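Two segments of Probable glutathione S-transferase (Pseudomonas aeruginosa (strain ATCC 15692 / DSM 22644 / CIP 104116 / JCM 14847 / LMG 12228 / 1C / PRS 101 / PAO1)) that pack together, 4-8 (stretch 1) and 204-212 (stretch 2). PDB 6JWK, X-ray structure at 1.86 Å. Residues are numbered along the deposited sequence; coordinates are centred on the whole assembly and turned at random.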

ATOM      1  N   TYR B   4      -5.109   5.818  18.289  1.00 30.48           N
ATOM      2  CA  TYR B   4      -5.194   4.545  19.020  1.00 32.23           C
ATOM      3  C   TYR B   4      -4.062   3.686  18.457  1.00 36.42           C
ATOM      4  O   TYR B   4      -4.043   3.408  17.257  1.00 35.44           O
ATOM      5  CB  TYR B   4      -6.629   3.997  18.947  1.00 30.74           C
ATOM      6  CG  TYR B   4      -7.592   4.845  19.741  1.00 32.90           C
ATOM      7  CD1 TYR B   4      -8.105   6.029  19.219  1.00 31.38           C
ATOM      8  CD2 TYR B   4      -7.868   4.548  21.078  1.00 37.61           C
ATOM      9  CE1 TYR B   4      -8.908   6.863  19.983  1.00 31.15           C
ATOM     10  CE2 TYR B   4      -8.670   5.374  21.857  1.00 35.77           C
ATOM     11  CZ  TYR B   4      -9.205   6.522  21.294  1.00 37.11           C
ATOM     12  OH  TYR B   4      -9.970   7.363  22.035  1.00 36.55           O
ATOM     13  N   SER B   5      -3.104   3.351  19.318  1.00 35.91           N
ATOM     14  CA  SER B   5      -1.784   2.781  18.966  1.00 30.40           C
ATOM     15  C   SER B   5      -1.540   1.563  19.850  1.00 30.58           C
ATOM     16  O   SER B   5      -1.969   1.582  20.985  1.00 35.92           O
ATOM     17  CB  SER B   5      -0.717   3.845  19.160  1.00 30.41           C
ATOM     18  OG  SER B   5       0.589   3.277  19.385  1.00 30.95           O
ATOM     19  N   PHE B   6      -0.871   0.540  19.350  1.00 29.91           N
ATOM     20  CA  PHE B   6      -0.223  -0.511  20.176  1.00 32.35           C
ATOM     21  C   PHE B   6       1.294  -0.358  20.005  1.00 28.67           C
ATOM     22  O   PHE B   6       1.795  -0.127  18.829  1.00 24.41           O
ATOM     23  CB  PHE B   6      -0.778  -1.890  19.781  1.00 36.93           C
ATOM     24  CG  PHE B   6      -0.070  -3.069  20.402  1.00 41.95           C
ATOM     25  CD1 PHE B   6      -0.156  -3.312  21.773  1.00 49.28           C
ATOM     26  CD2 PHE B   6       0.655  -3.960  19.617  1.00 42.93           C
ATOM     27  CE1 PHE B   6       0.479  -4.413  22.343  1.00 45.51           C
ATOM     28  CE2 PHE B   6       1.318  -5.039  20.191  1.00 47.05           C
ATOM     29  CZ  PHE B   6       1.216  -5.274  21.550  1.00 49.32           C
ATOM     30  N   PHE B   7       2.046  -0.484  21.109  1.00 30.51           N
ATOM     31  CA  PHE B   7       3.511  -0.187  21.119  1.00 31.85           C
ATOM     32  C   PHE B   7       4.223  -1.038  20.064  1.00 30.27           C
ATOM     33  O   PHE B   7       5.125  -0.529  19.374  1.00 38.73           O
ATOM     34  CB  PHE B   7       4.138  -0.304  22.514  1.00 32.37           C
ATOM     35  CG  PHE B   7       4.259  -1.702  23.038  1.00 33.42           C
ATOM     36  CD1 PHE B   7       5.351  -2.477  22.713  1.00 35.24           C
ATOM     37  CD2 PHE B   7       3.265  -2.246  23.828  1.00 39.96           C
ATOM     38  CE1 PHE B   7       5.452  -3.775  23.181  1.00 43.89           C
ATOM     39  CE2 PHE B   7       3.387  -3.528  24.330  1.00 42.63           C
ATOM     40  CZ  PHE B   7       4.470  -4.296  23.988  1.00 44.72           C
ATOM     41  N   ASN B   8       3.796  -2.275  19.883  1.00 36.75           N
ATOM     42  CA  ASN B   8       4.525  -3.260  19.046  1.00 39.12           C
ATOM     43  C   ASN B   8       3.952  -3.360  17.627  1.00 39.56           C
ATOM     44  O   ASN B   8       4.459  -4.210  16.851  1.00 40.08           O
ATOM     45  CB  ASN B   8       4.496  -4.641  19.697  1.00 48.17           C
ATOM     46  CG  ASN B   8       5.912  -5.143  19.838  1.00 60.48           C
ATOM     47  OD1 ASN B   8       6.756  -4.438  20.395  1.00 70.01           O
ATOM     48  ND2 ASN B   8       6.188  -6.310  19.281  1.00 64.97           N
ATOM     49  N   SER B 204       9.320   5.682  19.248  1.00 19.26           N
ATOM     50  CA  SER B 204       9.812   4.287  19.283  1.00 20.49           C
ATOM     51  C   SER B 204       8.909   3.450  20.193  1.00 19.71           C
ATOM     52  O   SER B 204       8.395   3.915  21.200  1.00 22.11           O
ATOM     53  CB  SER B 204      11.293   4.246  19.740  1.00 24.19           C
ATOM     54  OG  SER B 204      11.404   4.659  21.104  1.00 25.01           O
ATOM     55  N   PRO B 205       8.742   2.154  19.899  1.00 20.67           N
ATOM     56  CA  PRO B 205       8.039   1.236  20.793  1.00 23.33           C
ATOM     57  C   PRO B 205       8.518   1.293  22.254  1.00 24.79           C
ATOM     58  O   PRO B 205       7.682   1.352  23.197  1.00 24.11           O
ATOM     59  CB  PRO B 205       8.361  -0.148  20.178  1.00 21.59           C
ATOM     60  CG  PRO B 205       8.597   0.135  18.707  1.00 23.34           C
ATOM     61  CD  PRO B 205       9.243   1.498  18.688  1.00 21.45           C
ATOM     62  N   GLU B 206       9.844   1.374  22.428  1.00 22.86           N
ATOM     63  CA  GLU B 206      10.508   1.216  23.747  1.00 25.26           C
ATOM     64  C   GLU B 206      10.184   2.415  24.632  1.00 26.30           C
ATOM     65  O   GLU B 206      10.327   2.272  25.865  1.00 27.79           O
ATOM     66  CB  GLU B 206      12.027   1.033  23.595  1.00 26.55           C
ATOM     67  CG  GLU B 206      12.412  -0.205  22.803  1.00 27.56           C
ATOM     68  CD  GLU B 206      12.624  -0.034  21.305  1.00 31.69           C
ATOM     69  OE1 GLU B 206      12.025   0.869  20.707  1.00 27.71           O
ATOM     70  OE2 GLU B 206      13.417  -0.810  20.744  1.00 40.56           O
ATOM     71  N   ARG B 207       9.739   3.530  24.048  1.00 19.98           N
ATOM     72  CA  ARG B 207       9.442   4.755  24.800  1.00 19.05           C
ATOM     73  C   ARG B 207       7.922   4.921  24.961  1.00 22.49           C
ATOM     74  O   ARG B 207       7.495   5.974  25.418  1.00 24.98           O
ATOM     75  CB  ARG B 207      10.139   5.936  24.126  1.00 20.72           C
ATOM     76  CG  ARG B 207      11.675   5.907  24.204  1.00 22.25           C
ATOM     77  CD  ARG B 207      12.237   5.942  25.639  1.00 23.42           C
ATOM     78  NE  ARG B 207      11.911   7.228  26.267  1.00 26.45           N
ATOM     79  CZ  ARG B 207      11.671   7.428  27.564  1.00 27.87           C
ATOM     80  NH1 ARG B 207      11.783   6.460  28.459  1.00 29.02           N
ATOM     81  NH2 ARG B 207      11.352   8.619  27.979  1.00 27.55           N
ATOM     82  N   GLN B 208       7.122   3.956  24.543  1.00 23.92           N
ATOM     83  CA  GLN B 208       5.647   4.099  24.671  1.00 27.77           C
ATOM     84  C   GLN B 208       5.249   3.875  26.136  1.00 31.02           C
ATOM     85  O   GLN B 208       5.851   3.061  26.828  1.00 30.84           O
ATOM     86  CB  GLN B 208       4.933   3.149  23.710  1.00 25.77           C
ATOM     87  CG  GLN B 208       5.205   3.512  22.242  1.00 25.36           C
ATOM     88  CD  GLN B 208       4.863   4.967  21.995  1.00 28.56           C
ATOM     89  OE1 GLN B 208       3.728   5.377  22.248  1.00 26.97           O
ATOM     90  NE2 GLN B 208       5.825   5.763  21.508  1.00 23.20           N
ATOM     91  N   PRO B 209       4.217   4.582  26.629  1.00 36.85           N
ATOM     92  CA  PRO B 209       3.614   4.278  27.940  1.00 38.55           C
ATOM     93  C   PRO B 209       3.192   2.811  28.122  1.00 37.33           C
ATOM     94  O   PRO B 209       3.332   2.322  29.185  1.00 43.51           O
ATOM     95  CB  PRO B 209       2.366   5.169  27.951  1.00 41.86           C
ATOM     96  CG  PRO B 209       2.753   6.344  27.052  1.00 48.03           C
ATOM     97  CD  PRO B 209       3.549   5.701  25.930  1.00 40.29           C
ATOM     98  N   ASP B 210       2.735   2.132  27.071  1.00 42.77           N
ATOM     99  CA  ASP B 210       2.261   0.723  27.151  1.00 42.69           C
ATOM    100  C   ASP B 210       3.428  -0.259  26.974  1.00 42.85           C
ATOM    101  O   ASP B 210       3.156  -1.471  26.809  1.00 38.53           O
ATOM    102  CB  ASP B 210       1.104   0.453  26.173  1.00 42.26           C
ATOM    103  CG  ASP B 210       1.396   0.774  24.715  1.00 52.15           C
ATOM    104  OD1 ASP B 210       2.122   1.767  24.478  1.00 47.69           O
ATOM    105  OD2 ASP B 210       0.881   0.029  23.820  1.00 48.91           O
ATOM    106  N   TYR B 211       4.690   0.193  26.978  1.00 39.03           N
ATOM    107  CA  TYR B 211       5.832  -0.739  26.768  1.00 40.91           C
ATOM    108  C   TYR B 211       6.265  -1.390  28.099  1.00 39.15           C
ATOM    109  O   TYR B 211       6.546  -0.622  29.019  1.00 39.49           O
ATOM    110  CB  TYR B 211       7.030  -0.019  26.138  1.00 38.09           C
ATOM    111  CG  TYR B 211       8.187  -0.938  25.845  1.00 31.95           C
ATOM    112  CD1 TYR B 211       8.171  -1.800  24.770  1.00 35.56           C
ATOM    113  CD2 TYR B 211       9.326  -0.898  26.625  1.00 32.33           C
ATOM    114  CE1 TYR B 211       9.253  -2.614  24.476  1.00 38.47           C
ATOM    115  CE2 TYR B 211      10.403  -1.728  26.368  1.00 29.84           C
ATOM    116  CZ  TYR B 211      10.380  -2.576  25.289  1.00 35.93           C
ATOM    117  OH  TYR B 211      11.459  -3.366  25.046  1.00 34.34           O
ATOM    118  N   LEU B 212       6.294  -2.730  28.125  1.00 46.32           N
ATOM    119  CA  LEU B 212       7.104  -3.693  28.953  1.00 59.35           C
ATOM    120  C   LEU B 212       8.095  -3.010  29.909  1.00 58.95           C
ATOM    121  O   LEU B 212       9.287  -3.420  29.881  1.00 54.70           O
ATOM    122  CB  LEU B 212       7.894  -4.602  27.998  1.00 60.92           C
ATOM    123  CG  LEU B 212       7.158  -5.067  26.741  1.00 71.00           C
ATOM    124  CD1 LEU B 212       8.089  -5.857  25.827  1.00 71.95           C
ATOM    125  CD2 LEU B 212       5.916  -5.886  27.096  1.00 72.55           C
TER
HETATM  126  O   HOH W   1       1.626   3.028  21.885  1.00 30.24           O

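This is a small contact, part apolar and part polar, in which one buried phenylalanine, Phe7, packs into a folded loop near the far end of the same chain and is tied to it by a single direct hydrogen bond. The two stretches lie about 200 residues apart in sequence. Together they bury 332 Å² of surface, and Phe7 supplies the largest share.

Stretch 1 leaves a strand after Ser5 and continues as loop. Stretch 2 follows a helix. It makes a short 3-10 segment from Pro205 to Arg207, then a type I beta turn from Gln208 to Tyr211. The backbones come nearest at Phe7 and Pro205, whose CA atoms are 4.8 Å apart. No backbone-to-backbone hydrogen bond joins the stretches; the one direct hydrogen bond runs from the backbone N of Phe7 to the side chain of Asp210.

Stretch 2 holds its shape through its own bonds. The amides of Arg207 and Gln208 bond back to Ser204 O and Pro205 O. The turn is closed by Tyr211 N to Gln208 O at 3.1 Å. Gln208 also folds its side chain back, and its NE2 donates to Ser204 O at 3.2 Å. The carbonyl of Ser204 therefore accepts from both a backbone amide and a side-chain amide.

Phe7 points its CA-to-CB bond toward this folded loop, with chi1 in the p well. Tyr211 CA sits over one face of the ring, 4.2 Å from the centroid of Phe7 and 14° off the ring normal. This is a CH-pi contact, in which a slightly positive C-H group meets the electron-rich ring. The Tyr211 ring then turns its edge toward the face of Phe7. The planes stand at 88° and the centroids are 5.5 Å apart, an offset edge-to-face pair. Its closest atoms are Phe7 CD1 and Tyr211 CD1, at 3.6 Å.

Other contacts extend the packing. Phe7 CZ meets Leu212 CD2 at 3.8 Å, although Leu212 is poorly ordered and this contact deserves less weight. Nearer the backbone, Phe7 CB lies 3.7 Å from Gln208 CB, and Phe7 O lies 3.4 Å from Pro205 CB. These are van der Waals contacts.

The polar link comes from Asp210. Its CA-to-CB bond points sideways, but the end of the side chain comes nearer to stretch 1. The amide of Phe7 donates to Asp210 OD2, with Phe7 N and Asp210 OD2 3.0 Å apart and an N-H...acceptor angle of 140°. The carboxylate thus gives this loop amide an acceptor. The same oxygen approaches the preceding residue, with Asp210 OD2 3.8 Å from Phe6 CA.

The other carboxylate oxygen reaches stretch 1 through water 1. This water accepts from Ser5 OG at 2.7 Å and donates to Asp210 OD1 at 2.9 Å. It also donates to Gln208 OE1 at 3.2 Å. The water therefore bridges Ser5 to two side chains of stretch 2 and adds an indirect polar link beside the direct one.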